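Local structure of tyrosine recombinase XerH (Helicobacter pylori, 5JK0) at residues N74-P79 / R130-G135; K259-E264 / D273-N278. The protein cuts and rejoins DNA as a site-specific tyrosine recombinase that takes part in chromosome segregation and may contribute to chromosome decatenation. All blocks are in the same frame, centred on the assembly; numbering follows the deposited sequence.

Interaction 1. Residues N74-P79 / R130-G135. With nucleotides of chain G.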
ATOM      1  N   ASN D  74     -13.016 -27.179  -0.223  1.00 35.44           N
ATOM      2  CA  ASN D  74     -12.912 -26.895   1.208  1.00 33.83           C
ATOM      3  C   ASN D  74     -12.879 -25.400   1.517  1.00 33.03           C
ATOM      4  O   ASN D  74     -13.270 -24.971   2.604  1.00 32.01           O
ATOM      5  CB  ASN D  74     -11.669 -27.568   1.798  1.00 33.67           C
ATOM      6  CG  ASN D  74     -10.420 -26.714   1.667  1.00 33.36           C
ATOM      7  OD1 ASN D  74     -10.079 -25.953   2.574  1.00 31.05           O
ATOM      8  ND2 ASN D  74      -9.731 -26.838   0.537  1.00 33.53           N
ATOM      9  N   THR D  75     -12.414 -24.612   0.552  1.00 32.65           N
ATOM     10  CA  THR D  75     -12.276 -23.172   0.733  1.00 31.03           C
ATOM     11  C   THR D  75     -13.638 -22.477   0.741  1.00 29.17           C
ATOM     12  O   THR D  75     -13.805 -21.424   1.359  1.00 27.19           O
ATOM     13  CB  THR D  75     -11.391 -22.561  -0.374  1.00 32.12           C
ATOM     14  OG1 THR D  75     -10.174 -23.310  -0.480  1.00 33.55           O
ATOM     15  CG2 THR D  75     -11.055 -21.107  -0.065  1.00 31.64           C
ATOM     16  N   TYR D  76     -14.614 -23.079   0.069  1.00 29.01           N
ATOM     17  CA  TYR D  76     -15.925 -22.458  -0.089  1.00 30.05           C
ATOM     18  C   TYR D  76     -17.003 -23.074   0.800  1.00 31.00           C
ATOM     19  O   TYR D  76     -17.935 -22.385   1.218  1.00 32.56           O
ATOM     20  CB  TYR D  76     -16.367 -22.538  -1.552  1.00 30.76           C
ATOM     21  CG  TYR D  76     -15.529 -21.700  -2.490  1.00 32.31           C
ATOM     22  CD1 TYR D  76     -15.842 -20.367  -2.727  1.00 32.82           C
ATOM     23  CD2 TYR D  76     -14.425 -22.240  -3.139  1.00 33.90           C
ATOM     24  CE1 TYR D  76     -15.081 -19.595  -3.584  1.00 33.73           C
ATOM     25  CE2 TYR D  76     -13.657 -21.475  -3.999  1.00 35.45           C
ATOM     26  CZ  TYR D  76     -13.990 -20.153  -4.216  1.00 35.39           C
ATOM     27  OH  TYR D  76     -13.229 -19.385  -5.069  1.00 38.33           O
ATOM     28  N   ALA D  77     -16.873 -24.366   1.087  1.00 30.62           N
ATOM     29  CA  ALA D  77     -17.924 -25.118   1.770  1.00 30.07           C
ATOM     30  C   ALA D  77     -18.231 -24.599   3.175  1.00 30.80           C
ATOM     31  O   ALA D  77     -19.329 -24.104   3.435  1.00 30.64           O
ATOM     32  CB  ALA D  77     -17.549 -26.592   1.834  1.00 30.34           C
ATOM     33  N   LEU D  78     -17.261 -24.718   4.075  1.00 30.28           N
ATOM     34  CA  LEU D  78     -17.464 -24.362   5.480  1.00 30.01           C
ATOM     35  C   LEU D  78     -17.884 -22.901   5.721  1.00 27.60           C
ATOM     36  O   LEU D  78     -18.822 -22.662   6.481  1.00 27.67           O
ATOM     37  CB  LEU D  78     -16.201 -24.678   6.292  1.00 31.27           C
ATOM     38  CG  LEU D  78     -16.253 -24.374   7.793  1.00 33.08           C
ATOM     39  CD1 LEU D  78     -15.783 -25.572   8.603  1.00 34.81           C
ATOM     40  CD2 LEU D  78     -15.416 -23.148   8.122  1.00 32.89           C
ATOM     41  N   PRO D  79     -17.203 -21.920   5.089  1.00 26.79           N
ATOM     42  CA  PRO D  79     -17.604 -20.536   5.381  1.00 25.50           C
ATOM     43  C   PRO D  79     -19.050 -20.208   5.000  1.00 23.81           C
ATOM     44  O   PRO D  79     -19.691 -19.410   5.684  1.00 23.89           O
ATOM     45  CB  PRO D  79     -16.631 -19.705   4.537  1.00 27.10           C
ATOM     46  CG  PRO D  79     -15.448 -20.579   4.359  1.00 28.61           C
ATOM     47  CD  PRO D  79     -16.007 -21.961   4.226  1.00 28.07           C
ATOM     48  N   ARG D 130     -14.024 -14.021   3.070  1.00 25.80           N
ATOM     49  CA  ARG D 130     -14.438 -12.912   2.220  1.00 26.32           C
ATOM     50  C   ARG D 130     -14.572 -13.348   0.763  1.00 26.57           C
ATOM     51  O   ARG D 130     -15.575 -13.059   0.111  1.00 26.81           O
ATOM     52  CB  ARG D 130     -13.441 -11.756   2.335  1.00 27.71           C
ATOM     53  CG  ARG D 130     -13.723 -10.593   1.402  1.00 28.79           C
ATOM     54  CD  ARG D 130     -12.674  -9.502   1.558  1.00 30.37           C
ATOM     55  NE  ARG D 130     -12.851  -8.431   0.583  1.00 31.98           N
ATOM     56  CZ  ARG D 130     -12.329  -8.443  -0.639  1.00 34.07           C
ATOM     57  NH1 ARG D 130     -11.596  -9.474  -1.037  1.00 33.50           N
ATOM     58  NH2 ARG D 130     -12.540  -7.426  -1.463  1.00 35.57           N
ATOM     59  N   ILE D 131     -13.556 -14.045   0.264  1.00 26.66           N
ATOM     60  CA  ILE D 131     -13.562 -14.559  -1.103  1.00 28.44           C
ATOM     61  C   ILE D 131     -14.737 -15.512  -1.330  1.00 26.53           C
ATOM     62  O   ILE D 131     -15.367 -15.498  -2.389  1.00 27.34           O
ATOM     63  CB  ILE D 131     -12.238 -15.283  -1.432  1.00 31.24           C
ATOM     64  CG1 ILE D 131     -11.076 -14.288  -1.440  1.00 35.11           C
ATOM     65  CG2 ILE D 131     -12.321 -15.996  -2.774  1.00 31.65           C
ATOM     66  CD1 ILE D 131      -9.724 -14.933  -1.645  1.00 37.62           C
ATOM     67  N   ALA D 132     -15.035 -16.327  -0.321  1.00 25.48           N
ATOM     68  CA  ALA D 132     -16.145 -17.271  -0.399  1.00 25.16           C
ATOM     69  C   ALA D 132     -17.481 -16.545  -0.513  1.00 24.96           C
ATOM     70  O   ALA D 132     -18.312 -16.883  -1.358  1.00 23.08           O
ATOM     71  CB  ALA D 132     -16.143 -18.190   0.811  1.00 25.62           C
ATOM     72  N   LEU D 133     -17.677 -15.543   0.341  1.00 25.07           N
ATOM     73  CA  LEU D 133     -18.906 -14.753   0.338  1.00 25.97           C
ATOM     74  C   LEU D 133     -19.085 -13.998  -0.975  1.00 27.92           C
ATOM     75  O   LEU D 133     -20.191 -13.925  -1.512  1.00 28.57           O
ATOM     76  CB  LEU D 133     -18.915 -13.769   1.512  1.00 24.52           C
ATOM     77  CG  LEU D 133     -19.080 -14.356   2.916  1.00 24.78           C
ATOM     78  CD1 LEU D 133     -18.860 -13.283   3.972  1.00 26.44           C
ATOM     79  CD2 LEU D 133     -20.453 -14.993   3.078  1.00 23.30           C
ATOM     80  N   LEU D 134     -17.994 -13.434  -1.483  1.00 27.96           N
ATOM     81  CA  LEU D 134     -18.027 -12.698  -2.742  1.00 29.88           C
ATOM     82  C   LEU D 134     -18.419 -13.606  -3.900  1.00 29.61           C
ATOM     83  O   LEU D 134     -19.167 -13.203  -4.788  1.00 29.63           O
ATOM     84  CB  LEU D 134     -16.669 -12.048  -3.024  1.00 32.55           C
ATOM     85  CG  LEU D 134     -16.272 -10.863  -2.142  1.00 34.44           C
ATOM     86  CD1 LEU D 134     -14.891 -10.352  -2.523  1.00 35.50           C
ATOM     87  CD2 LEU D 134     -17.304  -9.749  -2.239  1.00 34.77           C
ATOM     88  N   GLY D 135     -17.909 -14.834  -3.884  1.00 28.23           N
ATOM     89  CA  GLY D 135     -18.195 -15.793  -4.935  1.00 27.57           C
ATOM     90  C   GLY D 135     -19.650 -16.220  -4.975  1.00 27.24           C
ATOM     91  O   GLY D 135     -20.227 -16.384  -6.050  1.00 28.77           O
TER
ATOM     92  P    DT G  19     -11.972 -19.304  -8.428  1.00 48.36           P
ATOM     93  OP1  DT G  19     -12.578 -18.583  -9.568  1.00 48.95           O
ATOM     94  OP2  DT G  19     -12.840 -19.943  -7.411  1.00 50.21           O
ATOM     95  O5'  DT G  19     -10.982 -20.431  -8.985  1.00 51.67           O
ATOM     96  C5'  DT G  19      -9.986 -20.083  -9.947  1.00 48.66           C
ATOM     97  C4'  DT G  19      -8.648 -20.727  -9.613  1.00 47.08           C
ATOM     98  O4'  DT G  19      -8.023 -20.018  -8.512  1.00 46.07           O
ATOM     99  C3'  DT G  19      -8.712 -22.201  -9.195  1.00 48.58           C
ATOM    100  O3'  DT G  19      -7.753 -22.953  -9.924  1.00 48.55           O
ATOM    101  C2'  DT G  19      -8.382 -22.166  -7.702  1.00 48.58           C
ATOM    102  C1'  DT G  19      -7.472 -20.952  -7.619  1.00 46.97           C
ATOM    103  N1   DT G  19      -7.413 -20.337  -6.264  1.00 47.85           N
ATOM    104  C2   DT G  19      -6.197 -20.215  -5.632  1.00 48.48           C
ATOM    105  O2   DT G  19      -5.147 -20.587  -6.125  1.00 47.88           O
ATOM    106  N3   DT G  19      -6.253 -19.635  -4.392  1.00 48.54           N
ATOM    107  C4   DT G  19      -7.379 -19.176  -3.734  1.00 48.74           C
ATOM    108  O4   DT G  19      -7.326 -18.669  -2.619  1.00 49.75           O
ATOM    109  C5   DT G  19      -8.621 -19.335  -4.453  1.00 48.57           C
ATOM    110  C7   DT G  19      -9.910 -18.873  -3.839  1.00 50.71           C
ATOM    111  C6   DT G  19      -8.579 -19.900  -5.669  1.00 48.05           C
ATOM    112  P    DT G  21      -3.260 -28.506  -6.693  1.00 62.93           P
ATOM    113  OP1  DT G  21      -2.276 -29.199  -7.552  1.00 65.53           O
ATOM    114  OP2  DT G  21      -4.609 -29.089  -6.519  1.00 64.35           O
ATOM    115  O5'  DT G  21      -2.612 -28.297  -5.245  1.00 54.47           O
ATOM    116  C5'  DT G  21      -1.364 -27.622  -5.125  1.00 51.73           C
ATOM    117  C4'  DT G  21      -1.072 -27.258  -3.680  1.00 47.04           C
ATOM    118  O4'  DT G  21      -2.112 -26.410  -3.171  1.00 45.06           O
ATOM    119  C3'  DT G  21      -1.028 -28.432  -2.712  1.00 45.34           C
ATOM    120  O3'  DT G  21       0.308 -28.901  -2.572  1.00 44.80           O
ATOM    121  C2'  DT G  21      -1.555 -27.845  -1.390  1.00 43.67           C
ATOM    122  C1'  DT G  21      -2.043 -26.444  -1.770  1.00 43.96           C
ATOM    123  N1   DT G  21      -3.381 -26.112  -1.206  1.00 43.16           N
ATOM    124  C2   DT G  21      -3.454 -25.414  -0.025  1.00 43.65           C
ATOM    125  O2   DT G  21      -2.471 -25.037   0.588  1.00 44.34           O
ATOM    126  N3   DT G  21      -4.725 -25.166   0.416  1.00 43.28           N
ATOM    127  C4   DT G  21      -5.908 -25.541  -0.192  1.00 43.51           C
ATOM    128  O4   DT G  21      -7.006 -25.268   0.285  1.00 44.26           O
ATOM    129  C5   DT G  21      -5.762 -26.275  -1.427  1.00 43.34           C
ATOM    130  C7   DT G  21      -6.975 -26.736  -2.177  1.00 44.27           C
ATOM    131  C6   DT G  21      -4.520 -26.525  -1.868  1.00 43.71           C
ATOM    132  P    DT G  20      -7.809 -24.559  -9.918  1.00 47.75           P
ATOM    133  OP1  DT G  20      -7.355 -25.019 -11.250  1.00 52.71           O
ATOM    134  OP2  DT G  20      -9.137 -24.967  -9.411  1.00 51.64           O
ATOM    135  O5'  DT G  20      -6.717 -24.978  -8.827  1.00 47.41           O
ATOM    136  C5'  DT G  20      -5.347 -24.661  -9.040  1.00 47.23           C
ATOM    137  C4'  DT G  20      -4.526 -24.921  -7.788  1.00 45.59           C
ATOM    138  O4'  DT G  20      -4.925 -24.006  -6.744  1.00 43.76           O
ATOM    139  C3'  DT G  20      -4.665 -26.331  -7.196  1.00 46.19           C
ATOM    140  O3'  DT G  20      -3.413 -27.009  -7.260  1.00 46.69           O
ATOM    141  C2'  DT G  20      -5.116 -26.095  -5.743  1.00 43.42           C
ATOM    142  C1'  DT G  20      -4.744 -24.639  -5.508  1.00 42.50           C
ATOM    143  N1   DT G  20      -5.601 -23.958  -4.494  1.00 41.60           N
ATOM    144  C2   DT G  20      -5.023 -23.470  -3.346  1.00 40.98           C
ATOM    145  O2   DT G  20      -3.832 -23.564  -3.105  1.00 40.20           O
ATOM    146  N3   DT G  20      -5.894 -22.861  -2.480  1.00 41.25           N
ATOM    147  C4   DT G  20      -7.257 -22.698  -2.645  1.00 41.62           C
ATOM    148  O4   DT G  20      -7.957 -22.137  -1.808  1.00 42.98           O
ATOM    149  C5   DT G  20      -7.801 -23.233  -3.871  1.00 42.14           C
ATOM    150  C7   DT G  20      -9.268 -23.116  -4.161  1.00 43.10           C
ATOM    151  C6   DT G  20      -6.956 -23.831  -4.727  1.00 42.31           C
TER

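Interaction 2. Residues K259-E264 / D273-N278. With nucleotides of chain H.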
ATOM      1  N   LYS D 259      16.878 -49.332  -4.089  1.00 68.93           N
ATOM      2  CA  LYS D 259      17.006 -50.761  -4.347  1.00 72.89           C
ATOM      3  C   LYS D 259      16.388 -51.574  -3.215  1.00 73.26           C
ATOM      4  O   LYS D 259      15.708 -52.571  -3.453  1.00 68.30           O
ATOM      5  CB  LYS D 259      18.475 -51.146  -4.533  1.00 77.17           C
ATOM      6  N   GLU D 260      16.623 -51.135  -1.983  1.00 72.30           N
ATOM      7  CA  GLU D 260      16.123 -51.838  -0.807  1.00 73.27           C
ATOM      8  C   GLU D 260      14.604 -51.739  -0.690  1.00 68.20           C
ATOM      9  O   GLU D 260      13.936 -52.710  -0.332  1.00 69.06           O
ATOM     10  CB  GLU D 260      16.782 -51.286   0.459  1.00 75.12           C
ATOM     11  CG  GLU D 260      16.348 -51.980   1.739  1.00 79.75           C
ATOM     12  CD  GLU D 260      17.001 -51.388   2.972  1.00 82.45           C
ATOM     13  OE1 GLU D 260      17.752 -50.400   2.833  1.00 82.33           O
ATOM     14  OE2 GLU D 260      16.761 -51.911   4.082  1.00 84.62           O
ATOM     15  N   TRP D 261      14.063 -50.564  -0.997  1.00 63.70           N
ATOM     16  CA  TRP D 261      12.627 -50.330  -0.878  1.00 61.49           C
ATOM     17  C   TRP D 261      11.829 -51.084  -1.939  1.00 63.92           C
ATOM     18  O   TRP D 261      10.775 -51.648  -1.642  1.00 64.37           O
ATOM     19  CB  TRP D 261      12.320 -48.832  -0.954  1.00 57.83           C
ATOM     20  CG  TRP D 261      10.885 -48.521  -1.270  1.00 55.23           C
ATOM     21  CD1 TRP D 261      10.425 -47.755  -2.302  1.00 53.84           C
ATOM     22  CD2 TRP D 261       9.725 -48.976  -0.559  1.00 54.60           C
ATOM     23  NE1 TRP D 261       9.052 -47.699  -2.274  1.00 52.07           N
ATOM     24  CE2 TRP D 261       8.599 -48.443  -1.217  1.00 51.28           C
ATOM     25  CE3 TRP D 261       9.531 -49.782   0.568  1.00 54.00           C
ATOM     26  CZ2 TRP D 261       7.297 -48.688  -0.783  1.00 51.00           C
ATOM     27  CZ3 TRP D 261       8.238 -50.026   0.994  1.00 55.89           C
ATOM     28  CH2 TRP D 261       7.138 -49.478   0.322  1.00 56.43           C
ATOM     29  N   LEU D 262      12.332 -51.096  -3.169  1.00 60.82           N
ATOM     30  CA  LEU D 262      11.655 -51.790  -4.263  1.00 64.77           C
ATOM     31  C   LEU D 262      11.546 -53.289  -3.996  1.00 65.93           C
ATOM     32  O   LEU D 262      10.616 -53.943  -4.465  1.00 67.13           O
ATOM     33  CB  LEU D 262      12.381 -51.545  -5.586  1.00 63.55           C
ATOM     34  CG  LEU D 262      12.206 -50.151  -6.192  1.00 60.62           C
ATOM     35  CD1 LEU D 262      13.023 -50.015  -7.468  1.00 62.23           C
ATOM     36  CD2 LEU D 262      10.737 -49.860  -6.457  1.00 58.89           C
ATOM     37  N   ILE D 263      12.499 -53.825  -3.241  1.00 67.68           N
ATOM     38  CA  ILE D 263      12.464 -55.230  -2.853  1.00 79.79           C
ATOM     39  C   ILE D 263      11.332 -55.485  -1.864  1.00 78.26           C
ATOM     40  O   ILE D 263      10.534 -56.407  -2.039  1.00 72.12           O
ATOM     41  CB  ILE D 263      13.796 -55.681  -2.227  1.00 73.31           C
ATOM     42  CG1 ILE D 263      14.916 -55.639  -3.268  1.00 75.15           C
ATOM     43  CG2 ILE D 263      13.670 -57.082  -1.652  1.00 76.73           C
ATOM     44  CD1 ILE D 263      16.280 -55.974  -2.708  1.00 77.48           C
ATOM     45  N   GLU D 264      11.264 -54.654  -0.830  1.00 74.46           N
ATOM     46  CA  GLU D 264      10.247 -54.795   0.204  1.00 73.79           C
ATOM     47  C   GLU D 264       8.870 -54.372  -0.299  1.00 70.36           C
ATOM     48  O   GLU D 264       7.847 -54.727   0.289  1.00 70.30           O
ATOM     49  CB  GLU D 264      10.628 -53.976   1.437  1.00 72.58           C
ATOM     50  CG  GLU D 264      11.961 -54.366   2.052  1.00 76.64           C
ATOM     51  CD  GLU D 264      12.325 -53.507   3.246  1.00 77.61           C
ATOM     52  OE1 GLU D 264      11.557 -52.573   3.563  1.00 76.21           O
ATOM     53  OE2 GLU D 264      13.378 -53.765   3.867  1.00 80.08           O
ATOM     54  N   ASP D 273       1.978 -48.942 -10.579  1.00 66.15           N
ATOM     55  CA  ASP D 273       3.410 -48.666 -10.534  1.00 64.75           C
ATOM     56  C   ASP D 273       3.727 -47.478  -9.631  1.00 59.93           C
ATOM     57  O   ASP D 273       4.763 -46.831  -9.780  1.00 58.64           O
ATOM     58  CB  ASP D 273       3.949 -48.411 -11.943  1.00 66.79           C
ATOM     59  CG  ASP D 273       3.255 -47.253 -12.632  1.00 67.34           C
ATOM     60  OD1 ASP D 273       2.083 -46.979 -12.298  1.00 67.66           O
ATOM     61  OD2 ASP D 273       3.880 -46.619 -13.507  1.00 68.22           O
ATOM     62  N   LEU D 274       2.825 -47.196  -8.696  1.00 57.40           N
ATOM     63  CA  LEU D 274       3.039 -46.141  -7.714  1.00 53.87           C
ATOM     64  C   LEU D 274       4.209 -46.513  -6.806  1.00 53.38           C
ATOM     65  O   LEU D 274       4.248 -47.614  -6.260  1.00 55.04           O
ATOM     66  CB  LEU D 274       1.770 -45.910  -6.893  1.00 52.72           C
ATOM     67  CG  LEU D 274       1.712 -44.662  -6.014  1.00 50.59           C
ATOM     68  CD1 LEU D 274       1.807 -43.400  -6.862  1.00 48.85           C
ATOM     69  CD2 LEU D 274       0.435 -44.661  -5.192  1.00 50.68           C
ATOM     70  N   LEU D 275       5.163 -45.599  -6.656  1.00 50.93           N
ATOM     71  CA  LEU D 275       6.382 -45.889  -5.905  1.00 50.77           C
ATOM     72  C   LEU D 275       6.115 -46.046  -4.411  1.00 49.37           C
ATOM     73  O   LEU D 275       6.426 -47.081  -3.823  1.00 51.05           O
ATOM     74  CB  LEU D 275       7.427 -44.795  -6.136  1.00 48.82           C
ATOM     75  CG  LEU D 275       8.791 -45.040  -5.487  1.00 49.32           C
ATOM     76  CD1 LEU D 275       9.365 -46.372  -5.940  1.00 50.26           C
ATOM     77  CD2 LEU D 275       9.752 -43.908  -5.806  1.00 48.24           C
ATOM     78  N   PHE D 276       5.544 -45.013  -3.799  1.00 46.91           N
ATOM     79  CA  PHE D 276       5.230 -45.054  -2.376  1.00 46.20           C
ATOM     80  C   PHE D 276       3.766 -45.421  -2.156  1.00 47.76           C
ATOM     81  O   PHE D 276       2.879 -44.912  -2.841  1.00 46.92           O
ATOM     82  CB  PHE D 276       5.545 -43.709  -1.718  1.00 43.38           C
ATOM     83  CG  PHE D 276       6.967 -43.262  -1.904  1.00 42.64           C
ATOM     84  CD1 PHE D 276       7.986 -43.814  -1.146  1.00 43.28           C
ATOM     85  CD2 PHE D 276       7.284 -42.286  -2.835  1.00 41.70           C
ATOM     86  CE1 PHE D 276       9.296 -43.404  -1.316  1.00 42.98           C
ATOM     87  CE2 PHE D 276       8.592 -41.873  -3.009  1.00 41.58           C
ATOM     88  CZ  PHE D 276       9.598 -42.432  -2.249  1.00 41.60           C
ATOM     89  N   CYS D 277       3.516 -46.307  -1.198  1.00 49.28           N
ATOM     90  CA  CYS D 277       2.159 -46.754  -0.916  1.00 49.64           C
ATOM     91  C   CYS D 277       1.977 -47.140   0.547  1.00 49.81           C
ATOM     92  O   CYS D 277       2.943 -47.458   1.241  1.00 49.17           O
ATOM     93  CB  CYS D 277       1.793 -47.939  -1.812  1.00 52.29           C
ATOM     94  SG  CYS D 277       2.802 -49.417  -1.543  1.00 58.56           S
ATOM     95  N   ASN D 278       0.731 -47.107   1.010  1.00 50.21           N
ATOM     96  CA  ASN D 278       0.408 -47.553   2.358  1.00 50.37           C
ATOM     97  C   ASN D 278       0.318 -49.074   2.421  1.00 53.00           C
ATOM     98  O   ASN D 278       0.666 -49.762   1.462  1.00 54.49           O
ATOM     99  CB  ASN D 278      -0.900 -46.916   2.840  1.00 49.54           C
ATOM    100  CG  ASN D 278      -2.042 -47.085   1.850  1.00 51.08           C
ATOM    101  OD1 ASN D 278      -2.102 -48.065   1.107  1.00 54.15           O
ATOM    102  ND2 ASN D 278      -2.957 -46.122   1.838  1.00 49.35           N
TER
ATOM    103  P    DG H   4       1.022 -47.131   6.840  1.00 56.91           P
ATOM    104  OP1  DG H   4      -0.007 -47.545   5.861  1.00 57.60           O
ATOM    105  OP2  DG H   4       2.450 -47.403   6.559  1.00 59.59           O
ATOM    106  O5'  DG H   4       0.869 -45.563   7.138  1.00 53.88           O
ATOM    107  C5'  DG H   4      -0.156 -44.798   6.502  1.00 52.00           C
ATOM    108  C4'  DG H   4      -1.506 -45.030   7.161  1.00 51.91           C
ATOM    109  O4'  DG H   4      -1.366 -44.969   8.596  1.00 50.61           O
ATOM    110  C3'  DG H   4      -2.560 -43.987   6.841  1.00 49.83           C
ATOM    111  O3'  DG H   4      -3.206 -44.303   5.615  1.00 52.24           O
ATOM    112  C2'  DG H   4      -3.516 -44.113   8.026  1.00 48.10           C
ATOM    113  C1'  DG H   4      -2.594 -44.559   9.171  1.00 48.46           C
ATOM    114  N9   DG H   4      -2.325 -43.514  10.158  1.00 45.91           N
ATOM    115  C8   DG H   4      -1.093 -43.064  10.572  1.00 45.87           C
ATOM    116  N7   DG H   4      -1.157 -42.124  11.473  1.00 43.53           N
ATOM    117  C5   DG H   4      -2.519 -41.936  11.674  1.00 42.30           C
ATOM    118  C6   DG H   4      -3.197 -41.043  12.539  1.00 41.69           C
ATOM    119  O6   DG H   4      -2.712 -40.215  13.321  1.00 42.21           O
ATOM    120  N1   DG H   4      -4.580 -41.175  12.434  1.00 40.92           N
ATOM    121  C2   DG H   4      -5.225 -42.058  11.600  1.00 42.19           C
ATOM    122  N2   DG H   4      -6.565 -42.038  11.637  1.00 41.62           N
ATOM    123  N3   DG H   4      -4.601 -42.901  10.786  1.00 44.05           N
ATOM    124  C4   DG H   4      -3.253 -42.785  10.874  1.00 44.00           C
TER

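Interaction 1. Residues N74-P79 / R130-G135
T75 meets A132 through its backbone: the carbonyl O of T75 lies 4.0 Å from CB of A132, where the helices 74-93 and 123-143 come together. Their local axes are nearly perpendicular (82°) and 8.9 Å apart at closest approach, consistent with a residue as small as A132 at the crossing. In sequence order, N74 comes first and faces DNA: its ND2 gives an almost straight hydrogen bond (173°) to O4 of DT21 in chain G, while the same nitrogen bonds L71 O and OD1 is hydrogen-bonded to the amino group of an adenine base. T75 reads the next base, OG1 donating to O4 of DT20 at 2.8 Å; chi1 of -50° sets this hydroxyl beside the backbone N. Y76 serves both protein and DNA. Its CD1 sits 3.9 Å from CA of A132, an oblique approach to the ring, and its OH passes CG2 of I131 to end near OP2 of the DT19 phosphate, at a separation too short to be taken literally. From I131 the same CG2 reaches the DT19 methyl, C7, at 3.9 Å. One turn on, P79 closes the contact, CB to CB with A132 at 4.1 Å. Crossed helices that present base-reading side chains in the major groove, where thymine O4 and C7 lie, are characteristic of the helical core-binding domain of tyrosine recombinases.

Interaction 2. Residues K259-E264 / D273-N278
W261 and L262, near the C-terminal end of helix 255-264, face an irregular stretch, 273-278, whose backbone stays well off: the nearest CA pair, L262 and L275, is 8.1 Å apart, and the contact is made largely by the W261 and L262 side chains reaching the backbone O and the side chain of L275. Both pieces belong to the catalytic domain of the tyrosine recombinase fold, where the chain leaves this helix and returns nine residues later on its way to helix 286-300.

W261 carries most of the contact. Its CB points to the loop, and CG is anti to the backbone N (chi1 162°). NE1 donates to O of L275 at 3.1 Å, with a bent N-H...O angle of 144°. The acceptor lies close to the indole plane, at the ring edge, whereas the donor stands well above the plane of the L275 carbonyl. The indole N-H is thereby satisfied within a buried contact.

The F276 ring is nearly parallel to the five-membered ring of W261 (13°), but the centroids are 5.7 Å apart, too offset for a stack with real overlap. L275 packs against both rings, with CG over the centre of the F276 ring, 4.0 Å above its plane, and CD1 3.9 Å from NE1 of W261. Around the contact, Y268 meets W261 edge-to-face, while R200 and L203 of helix 198-211 also touch the indole. The backbone of L275 pairs with L221, and N278 ND2 bonds a DNA phosphate. L262 and L275 cross at about a right angle, CD2 of L262 lying 3.8 Å from CD1 of L275.

In the fold
Interactions 1 and 2 lie on opposite sides of the chain's centre, their own centres 39 Å apart and their nearest atoms about 20 Å apart, so neither touches the other. They follow one another along the chain and belong to different parts of the protein: 74-79/130-135 to the core-binding region, 259-264/273-278 to the tyrosine recombinase region. Both reach DNA, but differently. Interaction 1 engages bases of chain G directly, whereas interaction 2 is mainly internal packing and meets the backbone near DG4 of chain H through N278. Both lie away from the predicted active-site residues, including Y345.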